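Side-chain contact in aminopentol aminotransferase (Sphingopyxis macrogoltabida, PDB 6HBS), which transfers the amino group of aminopentol, the hydrolysed form of fumonisin B1, to pyruvate with the help of pyridoxal 5'-phosphate: residues E250-C255 with S272-D277. Residues are numbered along the deposited sequence; the frame is centred on the assembly and turned at random.
Sequences EPDLSC and SNKARD
Asp252 and Lys274 form the salt bridge of this contact, with NZ 3.1 Å from OD1. The ammonium comes from above the carboxylate, 55° out of its plane, and CE lies against the same group, 3.6 Å from CG of Asp252. Lys274 gets there with CG anti to its backbone N (chi1 164°) and a bend at chi3 (90°) that turns the chain's end onto the acid. The other oxygen, OD2, is bound by Arg217 in a second salt bridge and by the backbone N of Leu227, so the buried carboxylate is gripped at both ends. Asparagine in place of Asp252 would probably leave Lys274 and Arg217 without their shared negative charge.

A water adds a further link, donating to OD1 of Asp252 and hydrogen-bonded to OG of Ser272 at 2.6 Å. Between the backbones, Ser272 N gives a hydrogen bond of 3.0 Å to Asp252 O. The apolar part is small: CD2 of Leu253 rests on CB of Ala275 at 3.9 Å.

In the seven-stranded mixed sheet of this fold-type I aminotransferase's large domain, 250-255 leads into strand 253-256. Its antiparallel partner 267-271 ends at Ser272, before the 3-10 turn 273-275 and helix 276-281. The strands' connection carries Lys258 of the cofactor pocket, but Leu253's side chain is about 13 Å from the cofactor. Strand 226-230 borders Asp252 and Leu253; helix 118-133 packs on Leu253, Lys274 and Ala275.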
ATOM      1  N   GLU A 250     -11.457  22.053 -13.089  1.00 25.54           N
ATOM      2  CA  GLU A 250     -11.728  21.086 -12.021  1.00 27.21           C
ATOM      3  C   GLU A 250     -11.912  19.693 -12.602  1.00 25.53           C
ATOM      4  O   GLU A 250     -12.741  19.456 -13.478  1.00 24.95           O
ATOM      5  CB  GLU A 250     -12.957  21.481 -11.206  1.00 28.07           C
ATOM      6  CG  GLU A 250     -12.757  22.752 -10.412  1.00 31.53           C
ATOM      7  CD  GLU A 250     -13.930  23.150  -9.532  1.00 37.19           C
ATOM      8  OE1 GLU A 250     -13.898  24.264  -8.982  1.00 45.27           O
ATOM      9  OE2 GLU A 250     -14.857  22.339  -9.374  1.00 42.70           O
ATOM     10  N   PRO A 251     -11.159  18.691 -12.100  1.00 23.26           N
ATOM     11  CA  PRO A 251     -11.396  17.313 -12.505  1.00 21.31           C
ATOM     12  C   PRO A 251     -12.656  16.726 -11.841  1.00 19.92           C
ATOM     13  O   PRO A 251     -13.252  17.334 -10.952  1.00 20.44           O
ATOM     14  CB  PRO A 251     -10.122  16.612 -12.024  1.00 23.12           C
ATOM     15  CG  PRO A 251      -9.764  17.387 -10.767  1.00 23.77           C
ATOM     16  CD  PRO A 251     -10.093  18.827 -11.103  1.00 23.03           C
ATOM     17  N   ASP A 252     -13.011  15.521 -12.264  1.00 19.32           N
ATOM     18  CA  ASP A 252     -14.019  14.707 -11.612  1.00 22.10           C
ATOM     19  C   ASP A 252     -13.402  13.913 -10.452  1.00 21.53           C
ATOM     20  O   ASP A 252     -14.044  13.773  -9.426  1.00 22.67           O
ATOM     21  CB  ASP A 252     -14.662  13.763 -12.608  1.00 23.88           C
ATOM     22  CG  ASP A 252     -15.267  14.549 -13.765  1.00 26.14           C
ATOM     23  OD1 ASP A 252     -15.983  15.491 -13.466  1.00 29.69           O
ATOM     24  OD2 ASP A 252     -14.927  14.276 -14.916  1.00 23.58           O
ATOM     25  N   LEU A 253     -12.207  13.356 -10.659  1.00 19.43           N
ATOM     26  CA  LEU A 253     -11.460  12.621  -9.624  1.00 19.89           C
ATOM     27  C   LEU A 253     -10.072  13.242  -9.534  1.00 20.55           C
ATOM     28  O   LEU A 253      -9.509  13.655 -10.526  1.00 19.36           O
ATOM     29  CB  LEU A 253     -11.299  11.140  -9.991  1.00 19.36           C
ATOM     30  CG  LEU A 253     -12.555  10.315 -10.280  1.00 20.40           C
ATOM     31  CD1 LEU A 253     -12.186   8.906 -10.673  1.00 20.09           C
ATOM     32  CD2 LEU A 253     -13.509  10.282  -9.093  1.00 21.50           C
ATOM     33  N   SER A 254      -9.500  13.235  -8.344  1.00 19.15           N
ATOM     34  CA  SER A 254      -8.092  13.548  -8.180  1.00 20.09           C
ATOM     35  C   SER A 254      -7.488  12.518  -7.222  1.00 19.58           C
ATOM     36  O   SER A 254      -8.136  12.104  -6.249  1.00 18.02           O
ATOM     37  CB  SER A 254      -7.893  14.969  -7.692  1.00 20.43           C
ATOM     38  OG  SER A 254      -8.653  15.227  -6.521  1.00 20.60           O
ATOM     39  N   CYS A 255      -6.248  12.143  -7.511  1.00 17.38           N
ATOM     40  CA  CYS A 255      -5.482  11.182  -6.779  1.00 17.21           C
ATOM     41  C   CYS A 255      -4.384  11.918  -6.008  1.00 18.05           C
ATOM     42  O   CYS A 255      -3.684  12.812  -6.561  1.00 18.15           O
ATOM     43  CB  CYS A 255      -4.830  10.176  -7.716  1.00 17.59           C
ATOM     44  SG  CYS A 255      -5.998   9.263  -8.761  1.00 19.36           S
ATOM     45  N   SER A 272     -16.054  13.831  -7.136  1.00 20.36           N
ATOM     46  CA  SER A 272     -17.281  14.588  -7.143  1.00 22.01           C
ATOM     47  C   SER A 272     -18.471  13.627  -7.009  1.00 21.58           C
ATOM     48  O   SER A 272     -18.363  12.420  -7.246  1.00 22.75           O
ATOM     49  CB  SER A 272     -17.383  15.443  -8.385  1.00 23.14           C
ATOM     50  OG  SER A 272     -17.725  14.638  -9.481  1.00 27.06           O
ATOM     51  N   ASN A 273     -19.617  14.182  -6.623  1.00 23.80           N
ATOM     52  CA  ASN A 273     -20.868  13.436  -6.463  1.00 25.45           C
ATOM     53  C   ASN A 273     -21.237  12.674  -7.738  1.00 27.30           C
ATOM     54  O   ASN A 273     -21.831  11.634  -7.665  1.00 31.56           O
ATOM     55  CB  ASN A 273     -21.983  14.363  -5.975  1.00 25.41           C
ATOM     56  CG  ASN A 273     -21.919  14.546  -4.475  1.00 25.45           C
ATOM     57  OD1 ASN A 273     -21.483  13.638  -3.766  1.00 27.32           O
ATOM     58  ND2 ASN A 273     -22.303  15.712  -3.983  1.00 24.98           N
ATOM     59  N   LYS A 274     -20.834  13.169  -8.906  1.00 26.46           N
ATOM     60  CA  LYS A 274     -21.149  12.493 -10.173  1.00 28.72           C
ATOM     61  C   LYS A 274     -20.676  11.029 -10.124  1.00 27.18           C
ATOM     62  O   LYS A 274     -21.349  10.132 -10.669  1.00 26.48           O
ATOM     63  CB  LYS A 274     -20.497  13.292 -11.305  1.00 31.30           C
ATOM     64  CG  LYS A 274     -20.372  12.587 -12.643  1.00 36.98           C
ATOM     65  CD  LYS A 274     -20.247  13.553 -13.800  1.00 41.18           C
ATOM     66  CE  LYS A 274     -18.809  13.896 -14.098  1.00 42.84           C
ATOM     67  NZ  LYS A 274     -18.683  15.097 -14.965  1.00 44.03           N
ATOM     68  N   ALA A 275     -19.521  10.788  -9.477  1.00 24.21           N
ATOM     69  CA  ALA A 275     -18.839   9.485  -9.473  1.00 24.02           C
ATOM     70  C   ALA A 275     -19.145   8.642  -8.228  1.00 22.53           C
ATOM     71  O   ALA A 275     -18.564   7.566  -8.092  1.00 22.90           O
ATOM     72  CB  ALA A 275     -17.347   9.702  -9.562  1.00 25.65           C
ATOM     73  N   ARG A 276     -20.014   9.121  -7.337  1.00 24.07           N
ATOM     74  CA  ARG A 276     -20.210   8.528  -6.015  1.00 23.54           C
ATOM     75  C   ARG A 276     -20.777   7.108  -6.144  1.00 25.30           C
ATOM     76  O   ARG A 276     -20.299   6.179  -5.456  1.00 26.06           O
ATOM     77  CB  ARG A 276     -21.108   9.418  -5.150  1.00 25.91           C
ATOM     78  CG  ARG A 276     -21.238   8.943  -3.706  1.00 25.56           C
ATOM     79  CD  ARG A 276     -22.244   9.737  -2.897  1.00 24.59           C
ATOM     80  NE  ARG A 276     -21.780  11.074  -2.589  1.00 24.13           N
ATOM     81  CZ  ARG A 276     -21.129  11.412  -1.481  1.00 24.16           C
ATOM     82  NH1 ARG A 276     -20.860  10.482  -0.567  1.00 22.54           N
ATOM     83  NH2 ARG A 276     -20.713  12.661  -1.322  1.00 21.62           N
ATOM     84  N   ASP A 277     -21.765   6.909  -7.033  1.00 24.59           N
ATOM     85  CA  ASP A 277     -22.407   5.590  -7.149  1.00 26.61           C
ATOM     86  C   ASP A 277     -21.406   4.537  -7.608  1.00 25.42           C
ATOM     87  O   ASP A 277     -21.448   3.414  -7.115  1.00 23.99           O
ATOM     88  CB  ASP A 277     -23.594   5.556  -8.121  1.00 30.39           C
ATOM     89  CG  ASP A 277     -24.853   6.181  -7.553  1.00 33.91           C
ATOM     90  OD1 ASP A 277     -24.968   6.280  -6.319  1.00 31.42           O
ATOM     91  OD2 ASP A 277     -25.704   6.583  -8.360  1.00 45.12           O
TER
HETATM   92  O   HOH W   1     -17.350  16.185 -11.490  1.00 31.34           O